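Local coordinates for septation protein imp2 (PDB 5C1F) that is required for normal septation in fission yeast, takes part in disassembling the medial ring, and links the cytoskeleton to phospholipid membranes, probably through its F-BAR domain, at residues A[25-30]-A[109-114]. Numbering follows the deposited sequence.
Sequences SRFSDV and ASLKDK
Leu-111 meets Phe-27 and Val-30 inside the elongated helical bundle of the F-BAR domain, where helix 69-155 packs on helix 18-59. It serves as a compact example of how one branched side chain can join two long helices, with no hydrogen bond or salt bridge between segments 25-30 and 109-114. Along 109-114 the inward position is Leu-111, and Leu-111 CA lies 8.3 Å from Phe-27 CA. With CG anti to the backbone N (chi1 -177°), the leucine extends toward helix 18-59, meeting both partners at a slant, and its methyls divide the work. CD1 comes to the rim of the Phe-27 ring, close to the ring plane and not over a face, and lies 3.9 Å from CE1 and equally near CD1 of that ring. CD2 turns instead to Val-30, one helical turn further along. An alanine in place of Leu-111 would probably leave the Phe-27 edge and the Val-30 methyl facing a gap between the helices. Further along, Lys-114 leads its amine away from helix 18-59, while its side chain touches Ile-214 of helix 162-252. Helix 162-252 also packs against the two partners of the leucine, Leu-211 on Phe-27 and Arg-218 on Val-30. On the flank of helix 18-59, Arg-26 forms a salt bridge with Glu-215 and packs against Phe-263 of the second subunit, so the intramolecular contact borders the dimer interface. Val-30 links the two settings through its separate branches: CG2 sits 3.9 Å above one face of the Arg-26 guanidinium, offset toward its rim, whereas CG1, anti to the backbone N (chi1 167°), approaches Leu-111 CD2 to 3.7 Å.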
ATOM      1  N   SER A  25     -19.116 -12.088  34.099  1.00 43.21           N
ATOM      2  CA  SER A  25     -18.383 -10.842  33.905  1.00 44.34           C
ATOM      3  C   SER A  25     -17.351 -10.948  32.782  1.00 39.89           C
ATOM      4  O   SER A  25     -16.905  -9.933  32.250  1.00 36.89           O
ATOM      5  CB  SER A  25     -17.696 -10.428  35.207  1.00 49.89           C
ATOM      6  OG  SER A  25     -16.843 -11.458  35.675  1.00 52.33           O
ATOM      7  N   ARG A  26     -16.974 -12.172  32.424  1.00 38.20           N
ATOM      8  CA  ARG A  26     -15.982 -12.377  31.375  1.00 34.65           C
ATOM      9  C   ARG A  26     -16.505 -11.926  30.011  1.00 33.58           C
ATOM     10  O   ARG A  26     -15.727 -11.549  29.134  1.00 36.35           O
ATOM     11  CB  ARG A  26     -15.552 -13.848  31.317  1.00 39.05           C
ATOM     12  CG  ARG A  26     -14.653 -14.168  30.130  1.00 39.52           C
ATOM     13  CD  ARG A  26     -13.945 -15.503  30.251  1.00 41.93           C
ATOM     14  NE  ARG A  26     -13.211 -15.816  29.025  1.00 42.54           N
ATOM     15  CZ  ARG A  26     -12.039 -15.281  28.694  1.00 39.94           C
ATOM     16  NH1 ARG A  26     -11.454 -14.401  29.497  1.00 39.33           N
ATOM     17  NH2 ARG A  26     -11.449 -15.623  27.556  1.00 37.35           N
ATOM     18  N   PHE A  27     -17.824 -11.951  29.844  1.00 31.76           N
ATOM     19  CA  PHE A  27     -18.450 -11.519  28.596  1.00 31.40           C
ATOM     20  C   PHE A  27     -17.989 -10.130  28.162  1.00 33.40           C
ATOM     21  O   PHE A  27     -17.827  -9.868  26.971  1.00 35.92           O
ATOM     22  CB  PHE A  27     -19.974 -11.539  28.726  1.00 33.04           C
ATOM     23  CG  PHE A  27     -20.586 -12.875  28.431  1.00 36.85           C
ATOM     24  CD1 PHE A  27     -20.699 -13.325  27.125  1.00 38.01           C
ATOM     25  CD2 PHE A  27     -21.050 -13.685  29.455  1.00 34.51           C
ATOM     26  CE1 PHE A  27     -21.261 -14.558  26.844  1.00 37.50           C
ATOM     27  CE2 PHE A  27     -21.613 -14.920  29.181  1.00 33.61           C
ATOM     28  CZ  PHE A  27     -21.718 -15.355  27.874  1.00 35.73           C
ATOM     29  N   SER A  28     -17.768  -9.250  29.133  1.00 37.90           N
ATOM     30  CA  SER A  28     -17.324  -7.890  28.848  1.00 44.19           C
ATOM     31  C   SER A  28     -15.846  -7.843  28.457  1.00 41.59           C
ATOM     32  O   SER A  28     -15.421  -6.950  27.726  1.00 39.75           O
ATOM     33  CB  SER A  28     -17.574  -6.984  30.056  1.00 47.16           C
ATOM     34  OG  SER A  28     -16.817  -7.413  31.172  1.00 50.87           O
ATOM     35  N   ASP A  29     -15.068  -8.801  28.954  1.00 38.66           N
ATOM     36  CA  ASP A  29     -13.649  -8.887  28.619  1.00 38.57           C
ATOM     37  C   ASP A  29     -13.473  -9.406  27.198  1.00 36.17           C
ATOM     38  O   ASP A  29     -12.643  -8.906  26.438  1.00 38.16           O
ATOM     39  CB  ASP A  29     -12.909  -9.796  29.604  1.00 40.95           C
ATOM     40  CG  ASP A  29     -12.894  -9.241  31.012  1.00 42.46           C
ATOM     41  OD1 ASP A  29     -13.014  -8.005  31.167  1.00 40.46           O
ATOM     42  OD2 ASP A  29     -12.758 -10.040  31.963  1.00 41.56           O
ATOM     43  N   VAL A  30     -14.263 -10.419  26.857  1.00 30.11           N
ATOM     44  CA  VAL A  30     -14.306 -10.960  25.506  1.00 29.87           C
ATOM     45  C   VAL A  30     -14.689  -9.873  24.505  1.00 29.30           C
ATOM     46  O   VAL A  30     -14.098  -9.766  23.428  1.00 29.86           O
ATOM     47  CB  VAL A  30     -15.304 -12.136  25.414  1.00 31.47           C
ATOM     48  CG1 VAL A  30     -15.589 -12.498  23.969  1.00 36.42           C
ATOM     49  CG2 VAL A  30     -14.779 -13.340  26.181  1.00 29.46           C
ATOM     50  N   ALA A 109     -21.995  -9.124  17.457  1.00 32.53           N
ATOM     51  CA  ALA A 109     -23.445  -9.186  17.340  1.00 35.88           C
ATOM     52  C   ALA A 109     -23.957 -10.555  17.771  1.00 36.91           C
ATOM     53  O   ALA A 109     -24.995 -10.668  18.426  1.00 37.97           O
ATOM     54  CB  ALA A 109     -23.879  -8.879  15.917  1.00 29.22           C
ATOM     55  N   SER A 110     -23.221 -11.595  17.398  1.00 30.64           N
ATOM     56  CA  SER A 110     -23.585 -12.955  17.764  1.00 38.07           C
ATOM     57  C   SER A 110     -23.409 -13.180  19.264  1.00 42.52           C
ATOM     58  O   SER A 110     -24.239 -13.825  19.903  1.00 43.56           O
ATOM     59  CB  SER A 110     -22.749 -13.963  16.976  1.00 40.42           C
ATOM     60  OG  SER A 110     -23.069 -15.293  17.350  1.00 46.87           O
ATOM     61  N   LEU A 111     -22.326 -12.640  19.816  1.00 38.94           N
ATOM     62  CA  LEU A 111     -22.023 -12.783  21.237  1.00 37.97           C
ATOM     63  C   LEU A 111     -23.101 -12.141  22.099  1.00 37.49           C
ATOM     64  O   LEU A 111     -23.451 -12.657  23.161  1.00 40.16           O
ATOM     65  CB  LEU A 111     -20.662 -12.164  21.563  1.00 35.25           C
ATOM     66  CG  LEU A 111     -20.198 -12.314  23.012  1.00 37.67           C
ATOM     67  CD1 LEU A 111     -19.854 -13.765  23.312  1.00 33.12           C
ATOM     68  CD2 LEU A 111     -19.018 -11.401  23.303  1.00 39.04           C
ATOM     69  N   LYS A 112     -23.624 -11.012  21.633  1.00 35.78           N
ATOM     70  CA  LYS A 112     -24.684 -10.307  22.340  1.00 38.50           C
ATOM     71  C   LYS A 112     -25.927 -11.183  22.472  1.00 41.10           C
ATOM     72  O   LYS A 112     -26.563 -11.207  23.523  1.00 44.40           O
ATOM     73  CB  LYS A 112     -25.029  -9.001  21.623  1.00 43.51           C
ATOM     74  CG  LYS A 112     -26.058  -8.144  22.342  1.00 50.02           C
ATOM     75  CD  LYS A 112     -26.465  -6.950  21.492  1.00 55.68           C
ATOM     76  CE  LYS A 112     -27.473  -6.074  22.218  1.00 59.72           C
ATOM     77  NZ  LYS A 112     -26.886  -5.442  23.434  1.00 63.75           N
ATOM     78  N   ASP A 113     -26.265 -11.906  21.406  1.00 40.52           N
ATOM     79  CA  ASP A 113     -27.408 -12.817  21.438  1.00 38.88           C
ATOM     80  C   ASP A 113     -27.123 -14.026  22.322  1.00 32.60           C
ATOM     81  O   ASP A 113     -27.990 -14.469  23.074  1.00 35.82           O
ATOM     82  CB  ASP A 113     -27.780 -13.284  20.029  1.00 37.65           C
ATOM     83  CG  ASP A 113     -28.399 -12.183  19.194  1.00 40.65           C
ATOM     84  OD1 ASP A 113     -28.920 -11.213  19.784  1.00 38.79           O
ATOM     85  OD2 ASP A 113     -28.371 -12.289  17.949  1.00 48.35           O
ATOM     86  N   LYS A 114     -25.911 -14.563  22.216  1.00 33.82           N
ATOM     87  CA  LYS A 114     -25.514 -15.702  23.033  1.00 39.52           C
ATOM     88  C   LYS A 114     -25.595 -15.355  24.516  1.00 39.26           C
ATOM     89  O   LYS A 114     -26.124 -16.129  25.316  1.00 39.50           O
ATOM     90  CB  LYS A 114     -24.099 -16.164  22.670  1.00 40.52           C
ATOM     91  CG  LYS A 114     -23.990 -16.826  21.304  1.00 47.54           C
ATOM     92  CD  LYS A 114     -22.579 -17.342  21.054  1.00 51.90           C
ATOM     93  CE  LYS A 114     -22.439 -17.926  19.660  1.00 54.32           C
ATOM     94  NZ  LYS A 114     -23.362 -19.073  19.442  1.00 61.67           N
TER